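Glucosamine kinase (Streptacidiphilus jiangxiensis, PDB 6HWJ) catalyses the ATP-dependent phosphorylation of D-glucosamine to D-glucosamine 6-phosphate, using two magnesium ions, and acts more weakly on glucose. Local coordinates at residues A[146-150]-A[177-181]; A[227-231]-A[335-339]; A[297-301]-A[315-321]. All blocks are in the same frame, centred on the assembly; numbering follows the deposited sequence. Where two conformers were deposited one is given.

Interaction 1: A[146-150]-A[177-181]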
# COMPACT_ATOMS: atom_id res chain seq x y z
N SER A 146 1.52 -2.17 10.44
CA SER A 146 0.77 -1.74 9.28
C SER A 146 -0.40 -0.86 9.71
O SER A 146 -1.14 -1.23 10.65
CB SER A 146 0.23 -2.94 8.49
OG SER A 146 -0.64 -2.46 7.51
N PRO A 147 -0.62 0.28 9.06
CA PRO A 147 -1.82 1.07 9.36
C PRO A 147 -3.05 0.70 8.53
O PRO A 147 -4.03 1.45 8.57
CB PRO A 147 -1.36 2.49 9.00
CG PRO A 147 -0.49 2.25 7.78
CD PRO A 147 0.25 0.95 8.09
N ALA A 148 -3.00 -0.40 7.78
CA ALA A 148 -4.07 -0.69 6.83
C ALA A 148 -5.45 -0.69 7.48
O ALA A 148 -6.43 -0.25 6.87
CB ALA A 148 -3.80 -2.03 6.14
N ALA A 149 -5.56 -1.16 8.72
CA ALA A 149 -6.85 -1.18 9.39
C ALA A 149 -7.36 0.24 9.66
O ALA A 149 -8.56 0.52 9.55
CB ALA A 149 -6.77 -1.94 10.71
N GLN A 150 -6.46 1.14 10.05
CA GLN A 150 -6.87 2.52 10.30
C GLN A 150 -7.22 3.24 9.00
O GLN A 150 -8.13 4.06 8.96
CB GLN A 150 -5.77 3.28 11.04
CG GLN A 150 -5.61 2.85 12.49
CD GLN A 150 -5.07 1.44 12.64
OE1 GLN A 150 -4.14 1.04 11.94
NE2 GLN A 150 -5.68 0.66 13.54
N GLN A 177 -1.93 2.71 17.61
CA GLN A 177 -2.92 2.25 16.64
C GLN A 177 -3.27 0.79 16.90
O GLN A 177 -2.38 -0.02 17.18
CB GLN A 177 -2.39 2.39 15.21
CG GLN A 177 -2.64 3.74 14.57
CD GLN A 177 -1.95 4.87 15.31
OE1 GLN A 177 -2.46 5.38 16.30
NE2 GLN A 177 -0.78 5.28 14.81
N PRO A 178 -4.54 0.42 16.85
CA PRO A 178 -4.89 -1.00 16.90
C PRO A 178 -4.08 -1.78 15.87
O PRO A 178 -3.84 -1.31 14.75
CB PRO A 178 -6.38 -1.02 16.58
CG PRO A 178 -6.87 0.31 17.09
CD PRO A 178 -5.75 1.28 16.82
N VAL A 179 -3.60 -2.94 16.28
CA VAL A 179 -2.74 -3.78 15.47
C VAL A 179 -3.61 -4.65 14.58
O VAL A 179 -4.49 -5.37 15.07
CB VAL A 179 -1.83 -4.66 16.36
CG1 VAL A 179 -1.09 -5.70 15.54
CG2 VAL A 179 -0.87 -3.78 17.15
N LEU A 180 -3.36 -4.61 13.27
CA LEU A 180 -4.15 -5.38 12.32
C LEU A 180 -3.83 -6.86 12.43
O LEU A 180 -2.67 -7.26 12.35
CB LEU A 180 -3.87 -4.90 10.90
CG LEU A 180 -4.44 -5.74 9.75
CD1 LEU A 180 -5.96 -5.73 9.73
CD2 LEU A 180 -3.92 -5.24 8.42
N LEU A 181 -4.88 -7.67 12.58
CA LEU A 181 -4.75 -9.12 12.59
C LEU A 181 -5.38 -9.75 11.37
O LEU A 181 -4.85 -10.76 10.88
CB LEU A 181 -5.40 -9.69 13.84
CG LEU A 181 -4.95 -9.14 15.19
CD1 LEU A 181 -5.69 -9.86 16.33
CD2 LEU A 181 -3.45 -9.24 15.36
O HOH W 1 -0.89 -3.26 12.52

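Interaction 2: A[227-231]-A[335-339]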
# COMPACT_ATOMS: atom_id res chain seq x y z
N ALA A 227 -8.33 12.65 -4.30
CA ALA A 227 -8.87 13.73 -3.49
C ALA A 227 -9.95 13.24 -2.53
O ALA A 227 -9.99 13.64 -1.36
CB ALA A 227 -9.43 14.85 -4.38
N ARG A 228 -10.83 12.36 -3.01
CA ARG A 228 -11.83 11.75 -2.14
C ARG A 228 -11.15 10.93 -1.04
O ARG A 228 -11.59 10.95 0.12
CB ARG A 228 -12.77 10.86 -2.95
CG ARG A 228 -13.67 11.62 -3.93
CD ARG A 228 -14.40 10.65 -4.86
NE ARG A 228 -15.38 11.36 -5.69
CZ ARG A 228 -16.05 10.81 -6.70
NH1 ARG A 228 -15.84 9.54 -7.04
NH2 ARG A 228 -16.93 11.53 -7.38
N MET A 229 -10.12 10.17 -1.41
CA MET A 229 -9.36 9.39 -0.44
C MET A 229 -8.74 10.29 0.62
O MET A 229 -8.92 10.06 1.83
CB MET A 229 -8.28 8.59 -1.19
CG MET A 229 -7.45 7.66 -0.31
SD MET A 229 -6.16 6.81 -1.29
CE MET A 229 -4.96 8.13 -1.48
N HIS A 230 -8.05 11.36 0.20
CA HIS A 230 -7.39 12.24 1.17
C HIS A 230 -8.40 12.96 2.06
O HIS A 230 -8.18 13.11 3.26
CB HIS A 230 -6.49 13.25 0.46
CG HIS A 230 -5.24 12.65 -0.09
ND1 HIS A 230 -4.49 13.27 -1.07
CD2 HIS A 230 -4.60 11.50 0.21
CE1 HIS A 230 -3.44 12.52 -1.34
NE2 HIS A 230 -3.49 11.44 -0.59
N ALA A 231 -9.51 13.41 1.49
CA ALA A 231 -10.52 14.11 2.28
C ALA A 231 -11.04 13.21 3.40
O ALA A 231 -11.27 13.68 4.52
CB ALA A 231 -11.67 14.59 1.39
N ALA A 335 0.02 14.95 2.05
CA ALA A 335 -0.84 14.43 1.00
C ALA A 335 -0.16 14.54 -0.36
O ALA A 335 -0.36 13.67 -1.23
CB ALA A 335 -2.17 15.18 0.99
N ALA A 336 0.66 15.56 -0.57
CA ALA A 336 1.36 15.70 -1.83
C ALA A 336 2.24 14.51 -2.14
O ALA A 336 2.57 14.27 -3.31
CB ALA A 336 2.19 16.99 -1.84
N LEU A 337 2.64 13.74 -1.13
CA LEU A 337 3.41 12.53 -1.38
C LEU A 337 2.62 11.54 -2.23
O LEU A 337 3.15 10.98 -3.21
CB LEU A 337 3.82 11.89 -0.05
CG LEU A 337 4.57 10.56 -0.20
CD1 LEU A 337 5.96 10.80 -0.80
CD2 LEU A 337 4.69 9.84 1.15
N ASP A 338 1.36 11.29 -1.88
CA ASP A 338 0.53 10.43 -2.73
C ASP A 338 0.36 11.05 -4.11
O ASP A 338 0.33 10.34 -5.13
CB ASP A 338 -0.86 10.20 -2.13
CG ASP A 338 -0.84 9.31 -0.88
OD1 ASP A 338 0.12 8.54 -0.67
OD2 ASP A 338 -1.84 9.38 -0.13
N VAL A 339 0.20 12.38 -4.16
CA VAL A 339 -0.02 13.06 -5.44
C VAL A 339 1.15 12.80 -6.37
O VAL A 339 0.96 12.41 -7.53
CB VAL A 339 -0.23 14.56 -5.21
CG1 VAL A 339 -0.17 15.31 -6.52
CG2 VAL A 339 -1.56 14.82 -4.51

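Interaction 3: A[297-301]-A[315-321]. With MG (magnesium ion), chain F; MG (magnesium ion), chain C.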
# COMPACT_ATOMS: atom_id res chain seq x y z
N VAL A 297 -1.98 8.94 5.01
CA VAL A 297 -1.88 8.85 3.57
C VAL A 297 -1.90 7.38 3.15
O VAL A 297 -1.81 6.48 3.98
CB VAL A 297 -0.63 9.55 3.00
CG1 VAL A 297 -0.67 11.05 3.28
CG2 VAL A 297 0.65 8.94 3.56
N HIS A 298 -2.02 7.15 1.85
CA HIS A 298 -1.82 5.81 1.30
C HIS A 298 -0.38 5.36 1.49
O HIS A 298 -0.11 4.28 2.05
CB HIS A 298 -2.20 5.77 -0.19
CG HIS A 298 -2.10 4.41 -0.81
ND1 HIS A 298 -0.88 3.83 -1.12
CD2 HIS A 298 -3.06 3.51 -1.15
CE1 HIS A 298 -1.10 2.62 -1.63
NE2 HIS A 298 -2.41 2.40 -1.66
N GLY A 299 0.57 6.17 1.02
CA GLY A 299 1.97 5.98 1.35
C GLY A 299 2.75 5.11 0.39
O GLY A 299 3.98 5.03 0.52
N ASP A 300 2.09 4.47 -0.55
CA ASP A 300 2.77 3.66 -1.57
C ASP A 300 1.92 3.71 -2.83
O ASP A 300 1.51 2.69 -3.38
CB ASP A 300 3.00 2.24 -1.07
CG ASP A 300 3.82 1.40 -2.03
OD1 ASP A 300 4.64 1.97 -2.77
OD2 ASP A 300 3.63 0.16 -2.04
N PHE A 301 1.61 4.93 -3.26
CA PHE A 301 0.50 5.21 -4.18
C PHE A 301 1.03 5.30 -5.59
O PHE A 301 1.91 6.13 -5.88
CB PHE A 301 -0.19 6.50 -3.74
CG PHE A 301 -1.57 6.70 -4.31
CD1 PHE A 301 -2.56 5.75 -4.13
CD2 PHE A 301 -1.87 7.85 -4.99
CE1 PHE A 301 -3.81 5.94 -4.65
CE2 PHE A 301 -3.14 8.04 -5.52
CZ PHE A 301 -4.11 7.08 -5.33
N VAL A 315 -8.86 1.37 -5.07
CA VAL A 315 -7.49 1.45 -4.56
C VAL A 315 -7.29 0.36 -3.51
O VAL A 315 -8.22 0.03 -2.74
CB VAL A 315 -7.19 2.85 -3.99
CG1 VAL A 315 -8.18 3.24 -2.93
CG2 VAL A 315 -5.74 2.88 -3.41
N VAL A 316 -6.10 -0.24 -3.51
CA VAL A 316 -5.76 -1.29 -2.55
C VAL A 316 -4.37 -1.02 -1.99
O VAL A 316 -3.69 -0.07 -2.40
CB VAL A 316 -5.82 -2.69 -3.18
CG1 VAL A 316 -7.21 -2.98 -3.69
CG2 VAL A 316 -4.83 -2.78 -4.33
N ASP A 317 -3.95 -1.86 -1.03
CA ASP A 317 -2.57 -1.90 -0.53
C ASP A 317 -2.26 -0.71 0.38
O ASP A 317 -1.56 0.22 -0.03
CB ASP A 317 -1.60 -1.96 -1.71
CG ASP A 317 -0.21 -2.49 -1.33
OD1 ASP A 317 0.13 -2.46 -0.13
OD2 ASP A 317 0.52 -2.93 -2.25
N PHE A 318 -2.75 -0.75 1.62
CA PHE A 318 -2.61 0.35 2.56
C PHE A 318 -1.60 0.06 3.69
O PHE A 318 -1.68 0.68 4.76
CB PHE A 318 -3.97 0.67 3.17
CG PHE A 318 -4.86 1.47 2.24
CD1 PHE A 318 -4.69 2.84 2.12
CD2 PHE A 318 -5.84 0.85 1.49
CE1 PHE A 318 -5.50 3.58 1.28
CE2 PHE A 318 -6.64 1.58 0.64
CZ PHE A 318 -6.47 2.95 0.54
N ASP A 319 -0.64 -0.83 3.44
CA ASP A 319 0.36 -1.18 4.46
C ASP A 319 1.43 -0.12 4.64
O ASP A 319 2.18 -0.18 5.62
CB ASP A 319 1.05 -2.49 4.08
CG ASP A 319 0.16 -3.69 4.26
OD1 ASP A 319 -0.75 -3.64 5.11
OD2 ASP A 319 0.38 -4.70 3.55
N GLY A 320 1.54 0.83 3.72
CA GLY A 320 2.55 1.87 3.80
C GLY A 320 3.74 1.63 2.89
O GLY A 320 3.86 0.63 2.18
N ASN A 321 4.67 2.59 2.93
CA ASN A 321 5.84 2.57 2.06
C ASN A 321 6.81 1.48 2.49
O ASN A 321 7.36 1.55 3.60
CB ASN A 321 6.52 3.93 2.10
CG ASN A 321 7.69 4.03 1.15
OD1 ASN A 321 8.00 3.08 0.43
ND2 ASN A 321 8.36 5.18 1.15
MG MG F . 2.01 -3.30 0.63
MG MG C . 0.35 -3.27 -4.39
O HOH W 2 0.30 1.64 1.34
O HOH W 3 -0.87 3.50 4.64
O HOH W 4 2.43 -1.17 0.28
O HOH W 5 2.83 -3.32 -1.33
O HOH W 6 0.32 -3.47 -6.60
O HOH W 7 -1.51 -4.09 -4.62
O HOH W 8 0.80 -5.39 -4.48
O HOH W 9 3.98 -3.07 0.76

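Interaction 1: A[146-150]-A[177-181]
The first turn of helix 148-157 rests against the start of strand 179-186. With chi1 in t and chi2 in p, L180 spreads its two methyls along the helix: CD2 of L180 lies 3.9 Å from CB of A148, and CD1 of L180 lies 4.0 Å from CB of A149. The small alanines let the backbones come close, with CA of A149 5.8 Å from CA of L180. Q150 is folded (m, then p), so its amide turns back to the strand. There NE2 of Q150 donates to O of P178 at 3.0 Å, and CG of Q150 packs on CG of Q177 at 3.7 Å. P147 takes the N-cap position. Ahead of it S146, in t, forms an ST turn: its OG accepts from N of A148 at 3.1 Å. The same hydroxyl is hydrogen-bonded to D319, a residue of the second magnesium site. Water 1 joins the backbones, donating to O of S146 (2.8 Å) and accepting from N of L180 (2.9 Å). The chemistry is mixed: a leucine-alanine patch packs where the backbones approach, while one direct and one water-mediated link tie Q150 and S146 to the beginning of an inner strand of the six-stranded sheet.

Interaction 2: A[227-231]-A[335-339]
A335 comes first in the segment. Its CB lies over one face of the H230 ring, 3.9 Å from the centroid and 23° off the ring normal, a CH-pi contact. The carbonyl O of A335 also comes within 3.3 Å of CE1 of H230. A336 turns its side chain away and L337 points sideways, so the next residue to touch is D338, one helical turn on from A335. Here lies the polar centre of the contact: NE2 of H230 donates to OD2 of D338 at 2.7 Å, with a nearly straight N-H...O angle of 163°. CE of M229 packs on the same oxygen, OD2 of D338, at 3.6 Å. V339 closes the segment, with CG2 4.3 Å from CE1 of H230, near the plane of the ring. The imidazole thus bridges an 11.0 Å gap between the two axes, which run nearly antiparallel at 159°. All five touching residues are buried. The other ring nitrogen, ND1 of H230, is hydrogen-bonded to Y380, and D338 also accepts from the backbone N of H298 and of G299. The contact therefore joins helix 212-234 to the N-terminal part of helix 335-356. Helix 362-386 packs beside both through Y380, helix 398-416 touches L337 and V339, and the loop after strand 293-295 lies against D338.

Interaction 3: A[297-301]-A[315-321]
H298 lays CD2 over one face of the F318 ring, 3.4 Å from CE1 of F318. The two rings are oblique, with centroids 4.7 Å apart and planes at 53°. The imidazole is held at both nitrogens. NE2 of H298 donates to O of V316 (2.9 Å, 173°), and ND1 of H298 accepts from N of D300 at 3.1 Å. On the apolar side, CG2 of V315 touches CD2 of H298 (3.6 Å) and CE1 of F301 (3.8 Å). Water 2 joins the loops by donating to O of H298 and O of D317 and accepting from N of G320. Backbones come closest where G299 faces G320, their CA atoms 4.8 Å apart; both take positive phi angles suited to glycine. D317 bridges the metals: OD1 of D317 binds the chain F magnesium and OD2 of D317 the chain C magnesium, each at 2.2 Å. Waters fill much of both shells, and Q305 binds the chain C ion alongside OD2 of D317. Water 4, on the chain F ion, also donates to OD2 of D300 (2.9 Å) and O of G320 (3.0 Å). It thereby connects the metal to D300, which binds D-glucosamine. The H-G-D and D-F-D sequences, paired around magnesium, resemble the H-G-D and D-x-D motifs of aminoglycoside-phosphotransferase-like kinases, consistent with a related active site.

Interaction 3 holds the metal and sugar residues; interactions 1 and 2 each touch it. Along the chain interaction 1 closes first, and interaction 3 lies within the part of the chain spanned by interaction 2. The centre of interaction 3 lies about 3 Å from the centre of the chain. It is about 13 Å from the centre of interaction 1 and about 11 Å from that of interaction 2. Interactions 1 and 2 do not meet; their nearest atoms are about 9 Å apart. The metal and sugar loops are thus joined, through S146 and D319, to helix 148-157 and the sheet it rests on, and, through D338, to helices 212-234 and 335-356.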